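Local structure of acinetobacter secreted protease CpaA (Acinetobacter nosocomialis M2, 6O38) at residues 396-408 / 486-498. The protein is a secreted zinc metalloprotease, probably exported through the type II secretion system, and is bound here by its chaperone CpaB. Sequence-based numbering, arbitrary orientation.
Sequences LRMIEGVNLTNLT and NDIAGCSFAAMRH. With ZN (zinc ion), chain M.
The first turn of the zinc-binding HExxH helix, and the loop leading into it from strand 483-487, pack on helix 391-411 of the metalloprotease domain, where Met496 drops as a knob into a hole formed by Met398, Gly401, Val402 and Thr405. The chain of Met496, a selenomethionine, is extended (chi2 -173°, chi3 -172°) and carries SE to 3.5 Å from Gly401 C. Alongside, pointing the same way, Val402 brings CG2 to 3.6 Å from that SE. At Gly401, which has no side chain, the backbones come close: its CA makes a C-H...O contact with Phe493 O at 3.4 Å.

One turn back, Arg397 reaches out with CG anti to the backbone N (chi1 -160°) and an extended chain to NE. Its NH2 donates to Cys491 O, a hydrogen bond whose modelled length is doubtfully short. Ile488 CG2 lies over one face of the guanidinium and Phe493 N over the other, while NE is salt-bridged to Glu153 of the chaperone CpaB. Cys491 itself is tied to Cys470 by a disulfide. Glu400 CB lies over one face of the Phe493 ring, 4.0 Å from Phe493 CD2; the Glu400 carboxylate turns off to Arg113 of CpaB.

Farther along, Leu404 CD2 meets Ala494 CB at 3.8 Å and also sits over a face of the Arg497 guanidinium. Two residues after Met496, His498 points away from helix 391-411 and binds zinc through NE2 with His502, His508 and Asp170 of CpaB, an arrangement consistent with a chaperone blocking the active site. Arg497 crosses Thr408 at about a right angle: NH1 donates in the guanidinium plane to Thr408 OG1 at 2.7 Å, and that hydroxyl in turn donates to Leu404 O, 2.9 Å from OG1.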
ATOM      1  N   LEU A 396     -17.239  10.415 -10.453  1.00 64.34           N
ATOM      2  CA  LEU A 396     -16.627   9.487  -9.506  1.00 63.33           C
ATOM      3  C   LEU A 396     -15.172   9.205  -9.860  1.00 62.71           C
ATOM      4  O   LEU A 396     -14.325   9.070  -8.969  1.00 61.32           O
ATOM      5  CB  LEU A 396     -17.426   8.184  -9.466  1.00 64.58           C
ATOM      6  CG  LEU A 396     -17.074   7.201  -8.349  1.00 63.77           C
ATOM      7  CD1 LEU A 396     -16.840   7.940  -7.044  1.00 62.01           C
ATOM      8  CD2 LEU A 396     -18.161   6.149  -8.196  1.00 65.22           C
ATOM      9  N   ARG A 397     -14.867   9.101 -11.155  1.00 62.02           N
ATOM     10  CA  ARG A 397     -13.511   8.758 -11.573  1.00 61.66           C
ATOM     11  C   ARG A 397     -12.514   9.836 -11.165  1.00 60.14           C
ATOM     12  O   ARG A 397     -11.407   9.527 -10.709  1.00 59.17           O
ATOM     13  CB  ARG A 397     -13.474   8.539 -13.085  1.00 63.37           C
ATOM     14  CG  ARG A 397     -12.287   7.731 -13.576  1.00 63.52           C
ATOM     15  CD  ARG A 397     -12.329   7.590 -15.087  1.00 65.36           C
ATOM     16  NE  ARG A 397     -11.429   6.549 -15.575  1.00 65.87           N
ATOM     17  CZ  ARG A 397     -10.196   6.775 -16.014  1.00 65.55           C
ATOM     18  NH1 ARG A 397      -9.706   8.007 -16.021  1.00 64.74           N
ATOM     19  NH2 ARG A 397      -9.451   5.766 -16.443  1.00 66.14           N
HETATM   20  N   MSE A 398     -12.889  11.102 -11.317  1.00 57.65           N
HETATM   21  CA  MSE A 398     -11.989  12.206 -11.006  1.00 56.49           C
HETATM   22  C   MSE A 398     -11.823  12.390  -9.501  1.00 55.31           C
HETATM   23  O   MSE A 398     -10.746  12.757  -9.032  1.00 54.78           O
HETATM   24  CB  MSE A 398     -12.495  13.500 -11.646  1.00 60.05           C
HETATM   25  CG  MSE A 398     -12.795  13.371 -13.130  1.00 61.88           C
HETATM   26 SE   MSE A 398     -12.977  15.090 -14.028  0.51 62.63          SE
HETATM   27  CE  MSE A 398     -11.142  15.720 -13.829  1.00 61.42           C
ATOM     28  N   ILE A 399     -12.897  12.134  -8.750  1.00 56.32           N
ATOM     29  CA  ILE A 399     -12.835  12.264  -7.296  1.00 55.28           C
ATOM     30  C   ILE A 399     -11.850  11.259  -6.712  1.00 54.79           C
ATOM     31  O   ILE A 399     -11.058  11.590  -5.820  1.00 54.09           O
ATOM     32  CB  ILE A 399     -14.240  12.106  -6.684  1.00 55.37           C
ATOM     33  CG1 ILE A 399     -15.110  13.317  -7.030  1.00 55.83           C
ATOM     34  CG2 ILE A 399     -14.154  11.927  -5.177  1.00 54.32           C
ATOM     35  CD1 ILE A 399     -14.446  14.649  -6.742  1.00 55.33           C
ATOM     36  N   GLU A 400     -11.875  10.020  -7.208  1.00 56.64           N
ATOM     37  CA  GLU A 400     -10.911   9.026  -6.748  1.00 56.37           C
ATOM     38  C   GLU A 400      -9.486   9.431  -7.103  1.00 56.13           C
ATOM     39  O   GLU A 400      -8.547   9.108  -6.366  1.00 55.45           O
ATOM     40  CB  GLU A 400     -11.241   7.655  -7.341  1.00 57.47           C
ATOM     41  CG  GLU A 400     -12.579   7.089  -6.890  1.00 58.35           C
ATOM     42  CD  GLU A 400     -12.731   7.055  -5.378  1.00 57.82           C
ATOM     43  OE1 GLU A 400     -11.735   6.767  -4.681  1.00 57.37           O
ATOM     44  OE2 GLU A 400     -13.849   7.317  -4.889  1.00 58.20           O
ATOM     45  N   GLY A 401      -9.305  10.131  -8.225  1.00 53.08           N
ATOM     46  CA  GLY A 401      -7.998  10.686  -8.534  1.00 52.84           C
ATOM     47  C   GLY A 401      -7.570  11.744  -7.536  1.00 51.97           C
ATOM     48  O   GLY A 401      -6.392  11.839  -7.184  1.00 51.61           O
ATOM     49  N   VAL A 402      -8.520  12.558  -7.072  1.00 49.17           N
ATOM     50  CA  VAL A 402      -8.211  13.572  -6.068  1.00 47.98           C
ATOM     51  C   VAL A 402      -7.848  12.915  -4.741  1.00 46.94           C
ATOM     52  O   VAL A 402      -6.869  13.296  -4.089  1.00 46.04           O
ATOM     53  CB  VAL A 402      -9.392  14.547  -5.908  1.00 48.11           C
ATOM     54  CG1 VAL A 402      -9.097  15.567  -4.819  1.00 46.94           C
ATOM     55  CG2 VAL A 402      -9.692  15.243  -7.225  1.00 49.26           C
ATOM     56  N   ASN A 403      -8.633  11.918  -4.324  1.00 49.05           N
ATOM     57  CA  ASN A 403      -8.376  11.251  -3.051  1.00 48.45           C
ATOM     58  C   ASN A 403      -7.025  10.547  -3.052  1.00 48.30           C
ATOM     59  O   ASN A 403      -6.315  10.549  -2.039  1.00 47.78           O
ATOM     60  CB  ASN A 403      -9.498  10.260  -2.743  1.00 48.80           C
ATOM     61  CG  ASN A 403     -10.825  10.944  -2.487  1.00 49.08           C
ATOM     62  OD1 ASN A 403     -10.871  12.056  -1.961  1.00 48.82           O
ATOM     63  ND2 ASN A 403     -11.914  10.283  -2.862  1.00 49.80           N
ATOM     64  N   LEU A 404      -6.652   9.937  -4.178  1.00 45.24           N
ATOM     65  CA  LEU A 404      -5.364   9.255  -4.249  1.00 44.97           C
ATOM     66  C   LEU A 404      -4.211  10.250  -4.211  1.00 44.16           C
ATOM     67  O   LEU A 404      -3.164   9.971  -3.612  1.00 43.34           O
ATOM     68  CB  LEU A 404      -5.293   8.394  -5.510  1.00 46.13           C
ATOM     69  CG  LEU A 404      -4.007   7.586  -5.689  1.00 45.98           C
ATOM     70  CD1 LEU A 404      -3.881   6.539  -4.597  1.00 45.51           C
ATOM     71  CD2 LEU A 404      -3.970   6.939  -7.062  1.00 47.30           C
ATOM     72  N   THR A 405      -4.380  11.412  -4.844  1.00 43.50           N
ATOM     73  CA  THR A 405      -3.348  12.443  -4.788  1.00 42.91           C
ATOM     74  C   THR A 405      -3.146  12.936  -3.360  1.00 41.74           C
ATOM     75  O   THR A 405      -2.010  13.070  -2.891  1.00 40.94           O
ATOM     76  CB  THR A 405      -3.711  13.604  -5.713  1.00 43.62           C
ATOM     77  OG1 THR A 405      -3.969  13.104  -7.030  1.00 44.83           O
ATOM     78  CG2 THR A 405      -2.571  14.610  -5.774  1.00 43.32           C
ATOM     79  N   ASN A 406      -4.244  13.216  -2.652  1.00 41.58           N
ATOM     80  CA  ASN A 406      -4.136  13.683  -1.274  1.00 41.03           C
ATOM     81  C   ASN A 406      -3.545  12.608  -0.370  1.00 40.24           C
ATOM     82  O   ASN A 406      -2.804  12.917   0.570  1.00 39.40           O
ATOM     83  CB  ASN A 406      -5.502  14.131  -0.756  1.00 40.78           C
ATOM     84  CG  ASN A 406      -6.002  15.385  -1.444  1.00 41.22           C
ATOM     85  OD1 ASN A 406      -5.217  16.175  -1.967  1.00 41.65           O
ATOM     86  ND2 ASN A 406      -7.316  15.576  -1.443  1.00 41.20           N
ATOM     87  N   LEU A 407      -3.867  11.339  -0.632  1.00 41.44           N
ATOM     88  CA  LEU A 407      -3.268  10.256   0.139  1.00 40.73           C
ATOM     89  C   LEU A 407      -1.772  10.151  -0.134  1.00 40.49           C
ATOM     90  O   LEU A 407      -0.977   9.957   0.795  1.00 39.69           O
ATOM     91  CB  LEU A 407      -3.966   8.933  -0.178  1.00 41.41           C
ATOM     92  CG  LEU A 407      -3.344   7.686   0.455  1.00 40.98           C
ATOM     93  CD1 LEU A 407      -3.498   7.719   1.968  1.00 39.84           C
ATOM     94  CD2 LEU A 407      -3.956   6.420  -0.123  1.00 41.97           C
ATOM     95  N   THR A 408      -1.371  10.276  -1.401  1.00 40.54           N
ATOM     96  CA  THR A 408       0.048  10.243  -1.738  1.00 40.35           C
ATOM     97  C   THR A 408       0.789  11.423  -1.123  1.00 39.92           C
ATOM     98  O   THR A 408       1.893  11.265  -0.589  1.00 39.36           O
ATOM     99  CB  THR A 408       0.224  10.233  -3.258  1.00 41.19           C
ATOM    100  OG1 THR A 408      -0.453   9.098  -3.812  1.00 41.75           O
ATOM    101  CG2 THR A 408       1.699  10.166  -3.628  1.00 41.13           C
ATOM    102  N   ASN A 486      -5.800  13.820 -18.562  1.00 63.34           N
ATOM    103  CA  ASN A 486      -5.609  12.428 -18.938  1.00 64.00           C
ATOM    104  C   ASN A 486      -6.871  11.943 -19.638  1.00 65.50           C
ATOM    105  O   ASN A 486      -7.931  12.568 -19.550  1.00 65.75           O
ATOM    106  CB  ASN A 486      -5.284  11.532 -17.730  1.00 62.50           C
ATOM    107  CG  ASN A 486      -6.433  11.430 -16.744  1.00 61.76           C
ATOM    108  OD1 ASN A 486      -6.451  12.116 -15.726  1.00 60.80           O
ATOM    109  ND2 ASN A 486      -7.388  10.551 -17.030  1.00 62.67           N
ATOM    110  N   ASP A 487      -6.752  10.819 -20.337  1.00 67.14           N
ATOM    111  CA  ASP A 487      -7.885  10.236 -21.034  1.00 68.77           C
ATOM    112  C   ASP A 487      -8.438   9.059 -20.231  1.00 68.24           C
ATOM    113  O   ASP A 487      -8.032   8.806 -19.092  1.00 66.55           O
ATOM    114  CB  ASP A 487      -7.483   9.832 -22.460  1.00 71.02           C
ATOM    115  CG  ASP A 487      -6.625   8.575 -22.508  1.00 71.32           C
ATOM    116  OD1 ASP A 487      -6.168   8.098 -21.450  1.00 69.62           O
ATOM    117  OD2 ASP A 487      -6.404   8.058 -23.624  1.00 73.79           O
ATOM    118  N   ILE A 488      -9.375   8.328 -20.828  1.00 67.32           N
ATOM    119  CA  ILE A 488      -9.896   7.108 -20.228  1.00 67.42           C
ATOM    120  C   ILE A 488      -9.495   5.859 -21.003  1.00 69.30           C
ATOM    121  O   ILE A 488      -9.577   4.754 -20.444  1.00 69.13           O
ATOM    122  CB  ILE A 488     -11.430   7.170 -20.076  1.00 68.52           C
ATOM    123  CG1 ILE A 488     -12.101   7.258 -21.447  1.00 71.65           C
ATOM    124  CG2 ILE A 488     -11.831   8.352 -19.207  1.00 66.64           C
ATOM    125  CD1 ILE A 488     -13.611   7.182 -21.390  1.00 73.17           C
ATOM    126  N   ALA A 489      -9.083   5.992 -22.267  1.00 71.12           N
ATOM    127  CA  ALA A 489      -8.674   4.835 -23.057  1.00 73.12           C
ATOM    128  C   ALA A 489      -7.540   4.067 -22.386  1.00 71.44           C
ATOM    129  O   ALA A 489      -7.624   2.847 -22.203  1.00 72.10           O
ATOM    130  CB  ALA A 489      -8.267   5.281 -24.462  1.00 75.27           C
ATOM    131  N   GLY A 490      -6.468   4.764 -22.016  1.00 71.93           N
ATOM    132  CA  GLY A 490      -5.287   4.092 -21.505  1.00 70.63           C
ATOM    133  C   GLY A 490      -4.880   4.485 -20.099  1.00 67.82           C
ATOM    134  O   GLY A 490      -4.163   3.738 -19.427  1.00 66.93           O
ATOM    135  N   CYS A 491      -5.330   5.649 -19.640  1.00 69.47           N
ATOM    136  CA  CYS A 491      -4.965   6.165 -18.328  1.00 67.50           C
ATOM    137  C   CYS A 491      -6.054   5.850 -17.310  1.00 66.72           C
ATOM    138  O   CYS A 491      -7.247   5.959 -17.607  1.00 67.67           O
ATOM    139  CB  CYS A 491      -4.733   7.678 -18.380  1.00 66.99           C
ATOM    140  SG  CYS A 491      -3.029   8.226 -18.702  1.00 67.04           S
ATOM    141  N   SER A 492      -5.635   5.457 -16.109  1.00 65.44           N
ATOM    142  CA  SER A 492      -6.547   5.246 -14.997  1.00 64.70           C
ATOM    143  C   SER A 492      -6.563   6.488 -14.109  1.00 63.19           C
ATOM    144  O   SER A 492      -5.900   7.491 -14.384  1.00 62.84           O
ATOM    145  CB  SER A 492      -6.151   3.999 -14.201  1.00 64.32           C
ATOM    146  OG  SER A 492      -5.056   4.265 -13.342  1.00 62.84           O
ATOM    147  N   PHE A 493      -7.333   6.419 -13.020  1.00 61.05           N
ATOM    148  CA  PHE A 493      -7.435   7.558 -12.115  1.00 59.58           C
ATOM    149  C   PHE A 493      -6.157   7.804 -11.323  1.00 58.41           C
ATOM    150  O   PHE A 493      -6.057   8.835 -10.650  1.00 57.72           O
ATOM    151  CB  PHE A 493      -8.615   7.376 -11.157  1.00 59.23           C
ATOM    152  CG  PHE A 493      -8.491   6.183 -10.251  1.00 58.89           C
ATOM    153  CD1 PHE A 493      -8.976   4.946 -10.643  1.00 59.93           C
ATOM    154  CD2 PHE A 493      -7.899   6.301  -9.003  1.00 57.76           C
ATOM    155  CE1 PHE A 493      -8.867   3.849  -9.811  1.00 59.73           C
ATOM    156  CE2 PHE A 493      -7.785   5.206  -8.168  1.00 57.63           C
ATOM    157  CZ  PHE A 493      -8.272   3.981  -8.571  1.00 58.51           C
ATOM    158  N   ALA A 494      -5.185   6.892 -11.383  1.00 56.44           N
ATOM    159  CA  ALA A 494      -3.892   7.123 -10.752  1.00 55.50           C
ATOM    160  C   ALA A 494      -3.019   8.092 -11.538  1.00 55.77           C
ATOM    161  O   ALA A 494      -1.937   8.451 -11.063  1.00 55.18           O
ATOM    162  CB  ALA A 494      -3.151   5.796 -10.568  1.00 55.52           C
ATOM    163  N   ALA A 495      -3.462   8.518 -12.722  1.00 55.31           N
ATOM    164  CA  ALA A 495      -2.689   9.439 -13.545  1.00 55.82           C
ATOM    165  C   ALA A 495      -2.728  10.870 -13.029  1.00 55.32           C
ATOM    166  O   ALA A 495      -1.829  11.654 -13.355  1.00 55.66           O
ATOM    167  CB  ALA A 495      -3.193   9.405 -14.988  1.00 57.21           C
HETATM  168  N   MSE A 496      -3.738  11.230 -12.242  1.00 52.11           N
HETATM  169  CA  MSE A 496      -3.890  12.606 -11.784  1.00 51.78           C
HETATM  170  C   MSE A 496      -2.739  13.034 -10.882  1.00 51.03           C
HETATM  171  O   MSE A 496      -2.154  14.098 -11.081  1.00 51.42           O
HETATM  172  CB  MSE A 496      -5.214  12.796 -11.047  1.00 54.36           C
HETATM  173  CG  MSE A 496      -5.502  14.252 -10.724  1.00 54.21           C
HETATM  174 SE   MSE A 496      -7.067  14.527  -9.604  0.56 53.63          SE
HETATM  175  CE  MSE A 496      -7.158  16.472  -9.707  1.00 53.98           C
ATOM    176  N   ARG A 497      -2.417  12.202  -9.887  1.00 49.18           N
ATOM    177  CA  ARG A 497      -1.291  12.506  -9.014  1.00 48.57           C
ATOM    178  C   ARG A 497       0.020  12.575  -9.783  1.00 49.13           C
ATOM    179  O   ARG A 497       0.974  13.199  -9.305  1.00 48.90           O
ATOM    180  CB  ARG A 497      -1.186  11.468  -7.894  1.00 47.69           C
ATOM    181  CG  ARG A 497      -0.756  10.082  -8.350  1.00 47.84           C
ATOM    182  CD  ARG A 497      -0.490   9.179  -7.157  1.00 47.03           C
ATOM    183  NE  ARG A 497      -0.101   7.830  -7.556  1.00 47.30           N
ATOM    184  CZ  ARG A 497       0.047   6.817  -6.709  1.00 46.84           C
ATOM    185  NH1 ARG A 497      -0.166   6.999  -5.413  1.00 46.07           N
ATOM    186  NH2 ARG A 497       0.404   5.620  -7.156  1.00 47.27           N
ATOM    187  N   HIS A 498       0.082  11.958 -10.963  1.00 51.49           N
ATOM    188  CA  HIS A 498       1.268  12.055 -11.805  1.00 52.10           C
ATOM    189  C   HIS A 498       1.295  13.373 -12.567  1.00 52.93           C
ATOM    190  O   HIS A 498       2.325  14.057 -12.605  1.00 53.22           O
ATOM    191  CB  HIS A 498       1.321  10.869 -12.771  1.00 52.79           C
ATOM    192  CG  HIS A 498       2.503  10.889 -13.689  1.00 53.61           C
ATOM    193  ND1 HIS A 498       3.715  10.324 -13.355  1.00 53.37           N
ATOM    194  CD2 HIS A 498       2.657  11.397 -14.935  1.00 54.79           C
ATOM    195  CE1 HIS A 498       4.565  10.487 -14.354  1.00 54.29           C
ATOM    196  NE2 HIS A 498       3.947  11.136 -15.325  1.00 55.17           N
TER
HETATM  197 ZN    ZN M 601       4.864  12.342 -16.960  1.00 55.35          ZN